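Kelch domain-containing protein (Colletotrichum graminicola M1.001, PDB 5C86) probably oxidises alcohols with a copper ion, as a fungal member of the AA5 family of galactose oxidases and glyoxal oxidases. Local coordinates at residues Leu373-Asp377 with Gly378-Ala382; Gly241-Tyr245 with Thr246-Ser250; Trp182-Lys185 with Asn186-Leu190; Gly352-Gly355 with Ala356-Glu360; Ser33-Pro36 with Asn37-Thr40. All blocks are in the same frame, centred on the assembly; numbering follows the deposited sequence.

Contact 1: residues Leu373-Asp377 with Gly378-Ala382; sequences LFEAD and GVTPA
Over one face of the F374 ring sits the carbonyl oxygen of G378, with G378 O 3.6 Å from F374 CG, while the carbonyl carbon of T380 lies at the ring's edge near its plane. P381 adds a thin apolar contact, its CG standing 4.1 Å from F374 CE1. An aromatic residue suits this place by offering a broad surface to the G378-P381 backbone and the proline ring. The carboxylate of D377 is the second flat group. D377 OD1 takes T380 N at 2.8 Å on the syn side, 22° out of the carboxylate plane. V379 N reaches the same oxygen from above the plane at 3.0 Å, on the same face, closing an Asx turn. D377 OD2 uses its syn lone pair for T380 OG1, which donates over 2.6 Å. With CG held between the backbone N and the carbonyl carbon (chi1 65°), the short side chain curls back over the residues that follow. A type I turn from E375 to G378 reverses the chain, and the positive phi of G378 (71°) favours glycine. Beyond it E375 N donates to T380 O and A382 N to L373 O, beside the single bridge of F374 with P381. One water links the carbonyls of L373 and A382. This surface loop leads from strand 364-369, in the last propeller blade, toward the C-terminal early-set (E-set) domain that holds strand 387-390.

Contact 2: residues Gly241-Tyr245 with Thr246-Ser250; sequences GGKGY and TGYDS
G241 and S250 meet first, through a CH...O contact from S250 CA to G241 O of 3.2 Å. The backbone angles of G241 call for glycine, since a beta carbon would jam against the preceding carbonyl. K243 next lays its aliphatic stem over the Y248 ring: CB stands 4.2 Å from the ring centroid and 6° off its normal, a CH-pi contact over the face. The chain bends at its third torsion, and K243 CE comes 4.0 Å from Y248 CD1; lysine suits the place because its methylenes can lie over the ring. K243 N gives its proton to a water at 2.9 Å, which donates to the carbonyl of D249. These residues form the loop joining strands 235-239 and 254-258, neighbours in a four-stranded antiparallel blade of the beta-propeller. Its two arms share no direct hydrogen bond, and water does the bridging. At G244, where a beta carbon would be tight against Y248 CE2, a second water donates to G244 O at 2.7 Å and accepts from Y248 N at 2.9 Å. Y245 closes the segment with CG anti to its own N (chi1 -152°), which carries the ring away from the loop, T246 CG2 lying at its edge. Y245 OH is hydrogen-bonded to Y334 OH and H178 NE2, and its side chain approaches those of Y120 and H423, which bind copper in another structure of this protein.

Contact 3: residues Trp182-Lys185 with Asn186-Leu190; sequences WSWK and NGSVL
W184 meets S188 through its CB, which lies 3.3 Å from S188 OG, and K185 CG lies over one face of the indole, offset toward the rim. The serine hydroxyl belongs to a tight polar group: S188 OG donates to K185 O over 2.8 Å, and S188 N donates to the same carbonyl at 3.0 Å, both from one face of its plane. A chi1 of 69° brings the hydroxyl back over the turn it follows, a reach that suits a side chain as short as serine. K185 to S188 make a beta turn whose central residues both have positive phi, close to type I', the conformation for which an Asn-Gly pair is well known. The turn joins strand 181-183 to strand 188-191, the first two strands of an antiparallel propeller blade, making a beta hairpin. W182 and L190 form a hydrogen-bonded pair, with W182 N 2.8 Å from L190 O and L190 N returning a bond to W182 O. S183 and V189 are a non-hydrogen-bonded pair whose side chains share the face turned to C124 of the preceding blade. Closer to the turn, W184 N donates to S188 O at 2.9 Å, and a water gives protons to the carbonyls of both residues. Two polar ends are satisfied elsewhere, W184 NE1 by G260 O and K185 NZ by a salt bridge with E261. N186 carries an N-linked glycan in another structure of this protein.

Contact 4: residues Gly352-Gly355 with Ala356-Glu360; sequences GLCG and ANCKE
G355 O is the polar atom on which the turn closes: it accepts a weak bond from C358 N at 3.4 Å and a hydrogen bond from N361 ND2. The first bond closes a type II turn from G355 to C358, with N357 at positive phi, as asparagine readily adopts. N361 holds the loop at a second point, its OD1 accepting from C354 N. Across the turn the two cysteines face each other. In the conformer described, C358 SG lies anti to its N (chi1 -180°), which points the sulfur at C354. The two are joined in a disulfide in another structure of this protein, but in these conformers C354 SG and C358 SG are 2.7 Å apart, longer than a covalent S-S bond. Each cysteine has a second conformer, and the state of the bond in this copy is doubtful. The carboxylate of E360 is engaged by its neighbour, K359 NZ donating to the syn lone pair of E360 OE2 at 2.8 Å in a salt bridge. At the far end G352 CA makes a CH...O contact of 3.3 Å with E360 O, at a backbone shape open only to glycine. G352 O also accepts from H335 ND1, H335 being a copper ligand in another structure of this protein. The loop therefore combines a partly exposed, cross-linkable cysteine pair with the buried G352 carbonyl, which probably helps to orient a metal-binding histidine.

Contact 5: residues Ser33-Pro36 with Asn37-Thr40; sequences SGWP and NRWT
The indole of W35 and the guanidinium of R38 overlap: W35 CD1 stands 3.5 Å above the guanidinium plane, over its centre, and R38 NE lies over one face of the indole. The two planes are tilted 33° apart, with the guanidinium over the CD1 corner of the indole. R38 CG, held between backbone N and carbonyl carbon (chi1 55°), touches W35 CG at 3.9 Å, and the extended chain then carries the charged end across the pyrrole side of the ring. R38 has a second conformer, so this describes one of two states. Farther along the indole, the six-membered ring meets the main chain of W39, with W35 CE3 3.9 Å from W39 CA. T40 OG1 comes 3.7 Å from W35 CH2, although its polar partner is G43 N.

The polar contacts are fewer. S33 OG lies 2.9 Å from R38 O and equally near W35 O. One hydroxyl proton cannot serve both at once, and the geometry leaves the choice unsettled, yet a serine is small enough to sit between the two carbonyls. R38 NH1 donates to N37 OD1 at 2.8 Å, a bent bond, in the carbonyl plane on a lone pair, which helps to fix the rotation of the guanidinium.

The loop lies between strands 28-31 and 47-52, beside the copper site. W39 turns away from it to stack on F72, and its side chain is about 5 Å from that of H335 and about 6 Å from that of Y120, both copper ligands in another structure of this protein, while N37 is hydrogen-bonded to G355 of the neighbouring loop.

The hairpin of contact 3 is buried, contact 2 is partly buried, and contacts 1, 4 and 5 lie at the surface. The hairpin relies on strand-type backbone bonds and on side chains satisfied by other parts of the fold, whereas contact 2 is joined by water and one ring. Contact 1, remote from the rest, closes through backbone bonds and a carboxylate. Contacts 4 and 5 are neighbours, with centres about 10 Å apart, and L353 packs against R38 and W39. Each of contacts 2, 4 and 5 lies close to residues that bind copper in another structure of this protein, and contacts 1 and 3 lie away from them.

Contact 1: residues Leu373-Asp377 with Gly378-Ala382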
loop_
_atom_site.group_PDB
_atom_site.type_symbol
_atom_site.label_atom_id
_atom_site.label_comp_id
_atom_site.label_asym_id
_atom_site.label_seq_id
_atom_site.Cartn_x
_atom_site.Cartn_y
_atom_site.Cartn_z
ATOM N N LEU A 373 0.233 9.044 -19.342
ATOM C CA LEU A 373 0.409 8.068 -20.429
ATOM C C LEU A 373 -0.194 8.587 -21.721
ATOM O O LEU A 373 -0.133 7.826 -22.696
ATOM C CB LEU A 373 -0.199 6.714 -20.053
ATOM C CG LEU A 373 0.413 6.021 -18.811
ATOM C CD1 LEU A 373 -0.220 4.645 -18.637
ATOM C CD2 LEU A 373 1.911 5.884 -18.943
ATOM N N PHE A 374 -0.659 9.804 -21.742
ATOM C CA PHE A 374 -1.288 10.386 -22.952
ATOM C C PHE A 374 -0.590 11.616 -23.317
ATOM O O PHE A 374 0.075 12.354 -22.523
ATOM C CB PHE A 374 -2.774 10.648 -22.707
ATOM C CG PHE A 374 -3.513 9.421 -22.355
ATOM C CD1 PHE A 374 -3.931 8.514 -23.358
ATOM C CD2 PHE A 374 -3.721 8.993 -21.005
ATOM C CE1 PHE A 374 -4.500 7.317 -23.044
ATOM C CE2 PHE A 374 -4.325 7.843 -20.717
ATOM C CZ PHE A 374 -4.712 6.967 -21.703
ATOM N N GLU A 375 -0.733 11.953 -24.613
ATOM C CA GLU A 375 -0.254 13.174 -25.128
ATOM C C GLU A 375 -1.076 14.377 -24.636
ATOM O O GLU A 375 -1.986 14.186 -23.837
ATOM C CB GLU A 375 -0.217 13.060 -26.687
ATOM C CG GLU A 375 0.765 12.079 -27.293
ATOM C CD GLU A 375 2.249 12.313 -26.849
ATOM O OE1 GLU A 375 2.595 13.453 -26.397
ATOM O OE2 GLU A 375 3.034 11.313 -26.833
ATOM N N ALA A 376 -0.774 15.608 -25.059
ATOM C CA ALA A 376 -1.480 16.788 -24.478
ATOM C C ALA A 376 -2.992 16.824 -24.790
ATOM O O ALA A 376 -3.717 17.530 -24.147
ATOM C CB ALA A 376 -0.804 18.084 -24.884
ATOM N N ASP A 377 -3.495 16.017 -25.696
ATOM C CA ASP A 377 -4.958 15.969 -25.899
ATOM C C ASP A 377 -5.659 15.139 -24.780
ATOM O O ASP A 377 -6.863 15.016 -24.728
ATOM C CB ASP A 377 -5.289 15.492 -27.327
ATOM C CG ASP A 377 -4.866 14.066 -27.638
ATOM O OD1 ASP A 377 -4.397 13.326 -26.737
ATOM O OD2 ASP A 377 -5.034 13.627 -28.819
ATOM N N GLY A 378 -4.876 14.472 -23.948
ATOM C CA GLY A 378 -5.401 13.565 -22.926
ATOM C C GLY A 378 -6.021 12.243 -23.346
ATOM O O GLY A 378 -6.496 11.505 -22.489
ATOM N N VAL A 379 -5.951 11.920 -24.648
ATOM C CA VAL A 379 -6.596 10.780 -25.221
ATOM C C VAL A 379 -5.699 9.900 -26.115
ATOM O O VAL A 379 -5.882 8.693 -26.157
ATOM C CB VAL A 379 -7.849 11.257 -26.003
ATOM C CG1 VAL A 379 -8.269 10.273 -27.065
ATOM C CG2 VAL A 379 -9.006 11.566 -25.034
ATOM N N THR A 380 -4.663 10.491 -26.719
ATOM C CA THR A 380 -3.712 9.684 -27.559
ATOM C C THR A 380 -2.552 9.119 -26.678
ATOM O O THR A 380 -1.894 9.951 -26.131
ATOM C CB THR A 380 -3.155 10.610 -28.642
ATOM O OG1 THR A 380 -4.284 11.193 -29.387
ATOM C CG2 THR A 380 -2.283 9.852 -29.607
ATOM N N PRO A 381 -2.394 7.787 -26.605
ATOM C CA PRO A 381 -1.308 7.172 -25.900
ATOM C C PRO A 381 0.020 7.731 -26.315
ATOM O O PRO A 381 0.387 7.821 -27.538
ATOM C CB PRO A 381 -1.426 5.741 -26.216
ATOM C CG PRO A 381 -2.917 5.501 -26.422
ATOM C CD PRO A 381 -3.264 6.740 -27.157
ATOM N N ALA A 382 0.775 8.226 -25.334
ATOM C CA ALA A 382 2.095 8.745 -25.575
ATOM C C ALA A 382 3.119 7.662 -25.885
ATOM O O ALA A 382 3.039 6.509 -25.456
ATOM C CB ALA A 382 2.554 9.514 -24.301
HETATM O O HOH W 1 1.425 5.533 -23.464
#

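Contact 2: residues Gly241-Tyr245 with Thr246-Ser250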
loop_
_atom_site.group_PDB
_atom_site.type_symbol
_atom_site.label_atom_id
_atom_site.label_comp_id
_atom_site.label_asym_id
_atom_site.label_seq_id
_atom_site.Cartn_x
_atom_site.Cartn_y
_atom_site.Cartn_z
ATOM N N GLY A 241 -11.868 9.231 5.709
ATOM C CA GLY A 241 -12.156 8.405 6.871
ATOM C C GLY A 241 -13.332 8.909 7.716
ATOM O O GLY A 241 -13.910 9.969 7.492
ATOM N N GLY A 242 -13.636 8.161 8.740
ATOM C CA GLY A 242 -14.791 8.464 9.593
ATOM C C GLY A 242 -14.498 8.358 11.071
ATOM O O GLY A 242 -13.613 7.622 11.521
ATOM N N LYS A 243 -15.346 8.999 11.907
ATOM C CA LYS A 243 -15.149 8.959 13.372
ATOM C C LYS A 243 -15.398 7.618 14.011
ATOM O O LYS A 243 -15.008 7.381 15.131
ATOM C CB LYS A 243 -16.033 10.006 14.053
ATOM C CG LYS A 243 -15.662 11.416 13.846
ATOM C CD LYS A 243 -16.639 12.336 14.635
ATOM C CE LYS A 243 -17.888 12.623 13.846
ATOM N NZ LYS A 243 -18.831 13.372 14.734
ATOM N N GLY A 244 -15.951 6.680 13.254
ATOM C CA GLY A 244 -16.048 5.303 13.605
ATOM C C GLY A 244 -15.932 4.422 12.398
ATOM O O GLY A 244 -16.072 4.901 11.285
ATOM N N TYR A 245 -15.761 3.145 12.646
ATOM C CA TYR A 245 -15.674 2.155 11.542
ATOM C C TYR A 245 -16.891 2.203 10.647
ATOM O O TYR A 245 -16.808 2.101 9.419
ATOM C CB TYR A 245 -15.416 0.754 12.105
ATOM C CG TYR A 245 -14.688 -0.199 11.202
ATOM C CD1 TYR A 245 -15.292 -0.804 10.091
ATOM C CD2 TYR A 245 -13.392 -0.508 11.438
ATOM C CE1 TYR A 245 -14.542 -1.632 9.252
ATOM C CE2 TYR A 245 -12.656 -1.340 10.659
ATOM C CZ TYR A 245 -13.206 -1.907 9.544
ATOM O OH TYR A 245 -12.510 -2.741 8.720
ATOM N N THR A 246 -18.067 2.362 11.270
ATOM C CA THR A 246 -19.318 2.501 10.556
ATOM C C THR A 246 -20.173 3.500 11.274
ATOM O O THR A 246 -19.925 3.899 12.429
ATOM C CB THR A 246 -20.130 1.177 10.483
ATOM O OG1 THR A 246 -20.485 0.774 11.810
ATOM C CG2 THR A 246 -19.370 0.094 9.801
ATOM N N GLY A 247 -21.172 3.900 10.565
ATOM C CA GLY A 247 -22.242 4.706 11.158
ATOM C C GLY A 247 -22.139 6.209 11.039
ATOM O O GLY A 247 -23.103 6.923 11.370
ATOM N N TYR A 248 -21.021 6.714 10.575
ATOM C CA TYR A 248 -20.825 8.139 10.382
ATOM C C TYR A 248 -20.582 8.463 8.938
ATOM O O TYR A 248 -20.171 7.628 8.156
ATOM C CB TYR A 248 -19.578 8.558 11.135
ATOM C CG TYR A 248 -19.692 8.433 12.624
ATOM C CD1 TYR A 248 -20.239 9.484 13.363
ATOM C CD2 TYR A 248 -19.349 7.293 13.259
ATOM C CE1 TYR A 248 -20.367 9.374 14.743
ATOM C CE2 TYR A 248 -19.446 7.171 14.637
ATOM C CZ TYR A 248 -19.988 8.209 15.345
ATOM O OH TYR A 248 -20.097 8.082 16.696
ATOM N N ASP A 249 -20.716 9.746 8.621
ATOM C CA ASP A 249 -20.342 10.243 7.272
ATOM C C ASP A 249 -18.832 10.354 7.261
ATOM O O ASP A 249 -18.258 10.867 8.218
ATOM C CB ASP A 249 -20.939 11.607 6.937
ATOM C CG ASP A 249 -22.409 11.504 6.574
ATOM O OD1 ASP A 249 -22.793 10.643 5.733
ATOM O OD2 ASP A 249 -23.170 12.305 7.082
ATOM N N SER A 250 -18.209 9.836 6.212
ATOM C CA SER A 250 -16.772 10.038 6.039
ATOM C C SER A 250 -16.546 11.525 5.751
ATOM O O SER A 250 -17.448 12.309 5.463
ATOM C CB SER A 250 -16.300 9.201 4.888
ATOM O OG SER A 250 -16.926 9.545 3.660
HETATM O O HOH W 2 -16.921 11.062 10.646
HETATM O O HOH W 3 -18.316 5.738 9.948
#

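Contact 3: residues Trp182-Lys185 with Asn186-Leu190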
loop_
_atom_site.group_PDB
_atom_site.type_symbol
_atom_site.label_atom_id
_atom_site.label_comp_id
_atom_site.label_asym_id
_atom_site.label_seq_id
_atom_site.Cartn_x
_atom_site.Cartn_y
_atom_site.Cartn_z
ATOM N N TRP A 182 3.804 4.089 9.296
ATOM C CA TRP A 182 4.865 4.525 8.374
ATOM C C TRP A 182 6.220 4.300 9.021
ATOM O O TRP A 182 6.537 5.041 9.940
ATOM C CB TRP A 182 4.641 5.981 7.922
ATOM C CG TRP A 182 3.473 6.067 7.057
ATOM C CD1 TRP A 182 2.222 6.491 7.369
ATOM C CD2 TRP A 182 3.397 5.528 5.735
ATOM N NE1 TRP A 182 1.369 6.277 6.310
ATOM C CE2 TRP A 182 2.059 5.699 5.288
ATOM C CE3 TRP A 182 4.307 4.896 4.922
ATOM C CZ2 TRP A 182 1.636 5.212 4.073
ATOM C CZ3 TRP A 182 3.913 4.433 3.724
ATOM C CH2 TRP A 182 2.563 4.578 3.308
ATOM N N SER A 183 6.982 3.373 8.479
ATOM C CA SER A 183 8.332 3.159 8.978
ATOM C C SER A 183 9.248 4.305 8.677
ATOM O O SER A 183 9.154 4.980 7.613
ATOM C CB SER A 183 8.909 1.926 8.379
ATOM O OG SER A 183 8.166 0.796 8.771
ATOM N N TRP A 184 10.128 4.597 9.643
ATOM C CA TRP A 184 11.008 5.747 9.537
ATOM C C TRP A 184 12.425 5.432 10.114
ATOM O O TRP A 184 12.782 4.289 10.237
ATOM C CB TRP A 184 10.313 6.984 10.127
ATOM C CG TRP A 184 10.859 8.338 9.807
ATOM C CD1 TRP A 184 11.250 9.377 10.720
ATOM C CD2 TRP A 184 11.095 8.891 8.495
ATOM N NE1 TRP A 184 11.650 10.484 10.029
ATOM C CE2 TRP A 184 11.579 10.227 8.687
ATOM C CE3 TRP A 184 10.879 8.421 7.193
ATOM C CZ2 TRP A 184 11.823 11.051 7.628
ATOM C CZ3 TRP A 184 11.141 9.296 6.104
ATOM C CH2 TRP A 184 11.635 10.563 6.351
ATOM N N LYS A 185 13.169 6.467 10.445
ATOM C CA LYS A 185 14.577 6.323 10.761
ATOM C C LYS A 185 14.794 5.415 11.956
ATOM O O LYS A 185 13.982 5.468 12.917
ATOM C CB LYS A 185 15.155 7.695 10.974
ATOM C CG LYS A 185 15.123 8.576 9.723
ATOM C CD LYS A 185 15.672 9.992 9.969
ATOM C CE LYS A 185 15.519 10.866 8.710
ATOM N NZ LYS A 185 16.389 12.096 8.871
ATOM N N ASN A 186 15.848 4.614 11.886
ATOM C CA ASN A 186 16.378 3.866 13.062
ATOM C C ASN A 186 15.327 3.052 13.796
ATOM O O ASN A 186 15.187 3.110 15.043
ATOM C CB ASN A 186 16.902 4.925 14.019
ATOM C CG ASN A 186 17.844 4.338 15.096
ATOM O OD1 ASN A 186 18.327 3.243 14.971
ATOM N ND2 ASN A 186 18.007 5.054 16.152
ATOM N N GLY A 187 14.534 2.357 13.027
ATOM C CA GLY A 187 13.601 1.390 13.538
ATOM C C GLY A 187 12.349 2.004 14.075
ATOM O O GLY A 187 11.580 1.285 14.689
ATOM N N SER A 188 12.109 3.284 13.855
ATOM C CA SER A 188 10.951 3.959 14.309
ATOM C C SER A 188 9.753 3.643 13.356
ATOM O O SER A 188 9.973 3.324 12.189
ATOM C CB SER A 188 11.156 5.423 14.404
ATOM O OG SER A 188 11.287 5.985 13.103
ATOM N N VAL A 189 8.561 3.797 13.883
ATOM C CA VAL A 189 7.298 3.671 13.133
ATOM C C VAL A 189 6.401 4.780 13.581
ATOM O O VAL A 189 6.103 4.900 14.788
ATOM C CB VAL A 189 6.666 2.310 13.276
ATOM C CG1 VAL A 189 5.278 2.308 12.580
ATOM C CG2 VAL A 189 7.494 1.189 12.753
ATOM N N LEU A 190 5.929 5.628 12.676
ATOM C CA LEU A 190 4.941 6.568 12.983
ATOM C C LEU A 190 3.561 5.965 12.799
ATOM O O LEU A 190 3.262 5.488 11.679
ATOM C CB LEU A 190 5.025 7.820 12.137
ATOM C CG LEU A 190 3.947 8.870 12.317
ATOM C CD1 LEU A 190 4.056 9.437 13.726
ATOM C CD2 LEU A 190 4.019 9.981 11.299
HETATM O O HOH W 4 11.781 1.791 10.705
#

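Contact 4: residues Gly352-Gly355 with Ala356-Glu360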
loop_
_atom_site.group_PDB
_atom_site.type_symbol
_atom_site.label_atom_id
_atom_site.label_comp_id
_atom_site.label_asym_id
_atom_site.label_seq_id
_atom_site.Cartn_x
_atom_site.Cartn_y
_atom_site.Cartn_z
ATOM N N GLY A 352 -16.988 -6.128 -1.541
ATOM C CA GLY A 352 -17.979 -7.147 -1.145
ATOM C C GLY A 352 -17.327 -8.272 -0.385
ATOM O O GLY A 352 -16.726 -8.065 0.686
ATOM N N LEU A 353 -17.482 -9.491 -0.906
ATOM C CA LEU A 353 -17.143 -10.716 -0.244
ATOM C C LEU A 353 -18.193 -10.931 0.870
ATOM O O LEU A 353 -17.907 -10.846 2.051
ATOM C CB LEU A 353 -15.679 -10.831 0.340
ATOM C CG LEU A 353 -15.186 -12.266 0.550
ATOM C CD1 LEU A 353 -14.862 -12.996 -0.764
ATOM C CD2 LEU A 353 -13.983 -12.369 1.456
ATOM N N CYS A 354 -19.413 -11.207 0.463
ATOM C CA CYS A 354 -20.503 -11.258 1.420
ATOM C C CYS A 354 -21.558 -12.279 1.105
ATOM O O CYS A 354 -22.721 -12.092 1.472
ATOM C CB CYS A 354 -21.099 -9.876 1.511
ATOM S SG CYS A 354 -21.219 -8.981 -0.045
ATOM N N GLY A 355 -21.148 -13.343 0.447
ATOM C CA GLY A 355 -21.965 -14.593 0.323
ATOM C C GLY A 355 -22.171 -15.018 -1.105
ATOM O O GLY A 355 -21.960 -14.298 -2.005
ATOM N N ALA A 356 -22.664 -16.233 -1.322
ATOM C CA ALA A 356 -23.061 -16.657 -2.674
ATOM C C ALA A 356 -24.239 -15.832 -3.255
ATOM O O ALA A 356 -25.252 -15.529 -2.591
ATOM C CB ALA A 356 -23.422 -18.179 -2.651
ATOM N N ASN A 357 -24.115 -15.420 -4.507
ATOM C CA ASN A 357 -25.117 -14.571 -5.162
ATOM C C ASN A 357 -25.392 -13.279 -4.462
ATOM O O ASN A 357 -26.503 -12.761 -4.570
ATOM C CB ASN A 357 -26.496 -15.290 -5.332
ATOM C CG ASN A 357 -26.426 -16.510 -6.218
ATOM O OD1 ASN A 357 -25.520 -16.637 -7.041
ATOM N ND2 ASN A 357 -27.412 -17.430 -6.061
ATOM N N CYS A 358 -24.416 -12.761 -3.716
ATOM C CA CYS A 358 -24.558 -11.469 -3.042
ATOM C C CYS A 358 -24.296 -10.404 -4.115
ATOM O O CYS A 358 -23.246 -10.424 -4.770
ATOM C CB CYS A 358 -23.583 -11.428 -1.864
ATOM S SG CYS A 358 -23.618 -9.920 -0.899
ATOM N N LYS A 359 -25.240 -9.489 -4.327
ATOM C CA LYS A 359 -25.116 -8.483 -5.319
ATOM C C LYS A 359 -23.958 -7.484 -4.998
ATOM O O LYS A 359 -23.469 -6.876 -5.918
ATOM C CB LYS A 359 -26.444 -7.773 -5.516
ATOM C CG LYS A 359 -26.846 -6.843 -4.371
ATOM C CD LYS A 359 -28.240 -6.241 -4.589
ATOM C CE LYS A 359 -28.517 -5.108 -3.582
ATOM N NZ LYS A 359 -28.610 -5.577 -2.143
ATOM N N GLU A 360 -23.542 -7.360 -3.737
ATOM C CA GLU A 360 -22.386 -6.495 -3.408
ATOM C C GLU A 360 -21.046 -7.124 -3.779
ATOM O O GLU A 360 -20.038 -6.436 -3.630
ATOM C CB GLU A 360 -22.424 -6.092 -1.926
ATOM C CG GLU A 360 -23.533 -5.079 -1.690
ATOM C CD GLU A 360 -24.919 -5.716 -1.561
ATOM O OE1 GLU A 360 -24.980 -6.875 -1.063
ATOM O OE2 GLU A 360 -25.918 -5.046 -1.933
#

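Contact 5: residues Ser33-Pro36 with Asn37-Thr40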
loop_
_atom_site.group_PDB
_atom_site.type_symbol
_atom_site.label_atom_id
_atom_site.label_comp_id
_atom_site.label_asym_id
_atom_site.label_seq_id
_atom_site.Cartn_x
_atom_site.Cartn_y
_atom_site.Cartn_z
ATOM N N SER A 33 -10.139 -15.435 0.707
ATOM C CA SER A 33 -10.278 -16.126 1.982
ATOM C C SER A 33 -10.284 -17.633 1.641
ATOM O O SER A 33 -9.997 -18.008 0.484
ATOM C CB SER A 33 -11.615 -15.791 2.633
ATOM O OG SER A 33 -12.655 -16.165 1.787
ATOM N N GLY A 34 -10.795 -18.405 2.601
ATOM C CA GLY A 34 -11.105 -19.847 2.321
ATOM C C GLY A 34 -12.254 -20.118 1.430
ATOM O O GLY A 34 -12.519 -21.312 1.158
ATOM N N TRP A 35 -12.916 -19.118 0.953
ATOM C CA TRP A 35 -13.887 -19.214 -0.135
ATOM C C TRP A 35 -13.634 -18.163 -1.182
ATOM O O TRP A 35 -13.064 -17.090 -0.909
ATOM C CB TRP A 35 -15.311 -19.000 0.360
ATOM C CG TRP A 35 -15.738 -20.007 1.433
ATOM C CD1 TRP A 35 -16.491 -21.160 1.217
ATOM C CD2 TRP A 35 -15.491 -19.938 2.844
ATOM N NE1 TRP A 35 -16.652 -21.816 2.416
ATOM C CE2 TRP A 35 -16.060 -21.090 3.433
ATOM C CE3 TRP A 35 -14.791 -19.051 3.678
ATOM C CZ2 TRP A 35 -15.960 -21.347 4.833
ATOM C CZ3 TRP A 35 -14.717 -19.272 5.063
ATOM C CH2 TRP A 35 -15.333 -20.430 5.639
ATOM N N PRO A 36 -14.168 -18.339 -2.375
ATOM C CA PRO A 36 -14.056 -17.289 -3.422
ATOM C C PRO A 36 -14.922 -16.036 -3.220
ATOM O O PRO A 36 -14.693 -14.944 -3.793
ATOM C CB PRO A 36 -14.529 -18.039 -4.704
ATOM C CG PRO A 36 -15.266 -19.251 -4.125
ATOM C CD PRO A 36 -14.557 -19.652 -2.913
ATOM N N ASN A 37 -16.044 -16.219 -2.498
ATOM C CA ASN A 37 -17.125 -15.299 -2.472
ATOM C C ASN A 37 -17.717 -14.997 -1.053
ATOM O O ASN A 37 -18.746 -14.343 -0.968
ATOM C CB ASN A 37 -18.247 -15.840 -3.355
ATOM C CG ASN A 37 -18.751 -17.210 -2.869
ATOM O OD1 ASN A 37 -18.255 -17.803 -1.917
ATOM N ND2 ASN A 37 -19.661 -17.750 -3.621
ATOM N N ARG A 38 -17.107 -15.423 0.023
ATOM C CA ARG A 38 -17.675 -15.083 1.320
ATOM C C ARG A 38 -16.519 -15.413 2.231
ATOM O O ARG A 38 -15.516 -15.719 1.724
ATOM C CB ARG A 38 -18.951 -15.928 1.556
ATOM C CG ARG A 38 -18.672 -17.415 1.416
ATOM C CD ARG A 38 -19.984 -18.130 1.128
ATOM N NE ARG A 38 -19.992 -19.577 1.309
ATOM C CZ ARG A 38 -19.876 -20.436 0.303
ATOM N NH1 ARG A 38 -19.666 -19.947 -0.897
ATOM N NH2 ARG A 38 -19.932 -21.768 0.502
ATOM N N TRP A 39 -16.666 -15.272 3.549
ATOM C CA TRP A 39 -15.693 -15.359 4.621
ATOM C C TRP A 39 -16.399 -15.697 5.914
ATOM O O TRP A 39 -17.646 -15.506 5.968
ATOM C CB TRP A 39 -14.890 -14.007 4.825
ATOM C CG TRP A 39 -15.862 -12.931 5.172
ATOM C CD1 TRP A 39 -16.547 -12.195 4.300
ATOM C CD2 TRP A 39 -16.243 -12.494 6.486
ATOM N NE1 TRP A 39 -17.398 -11.318 4.967
ATOM C CE2 TRP A 39 -17.247 -11.504 6.308
ATOM C CE3 TRP A 39 -15.877 -12.858 7.769
ATOM C CZ2 TRP A 39 -17.868 -10.856 7.391
ATOM C CZ3 TRP A 39 -16.509 -12.223 8.861
ATOM C CH2 TRP A 39 -17.524 -11.240 8.622
ATOM N N THR A 40 -15.655 -16.172 6.898
ATOM C CA THR A 40 -16.100 -16.223 8.302
ATOM C C THR A 40 -15.044 -15.785 9.203
ATOM O O THR A 40 -13.838 -15.720 8.807
ATOM C CB THR A 40 -16.509 -17.681 8.757
ATOM O OG1 THR A 40 -15.354 -18.525 8.773
ATOM C CG2 THR A 40 -17.611 -18.193 7.863
#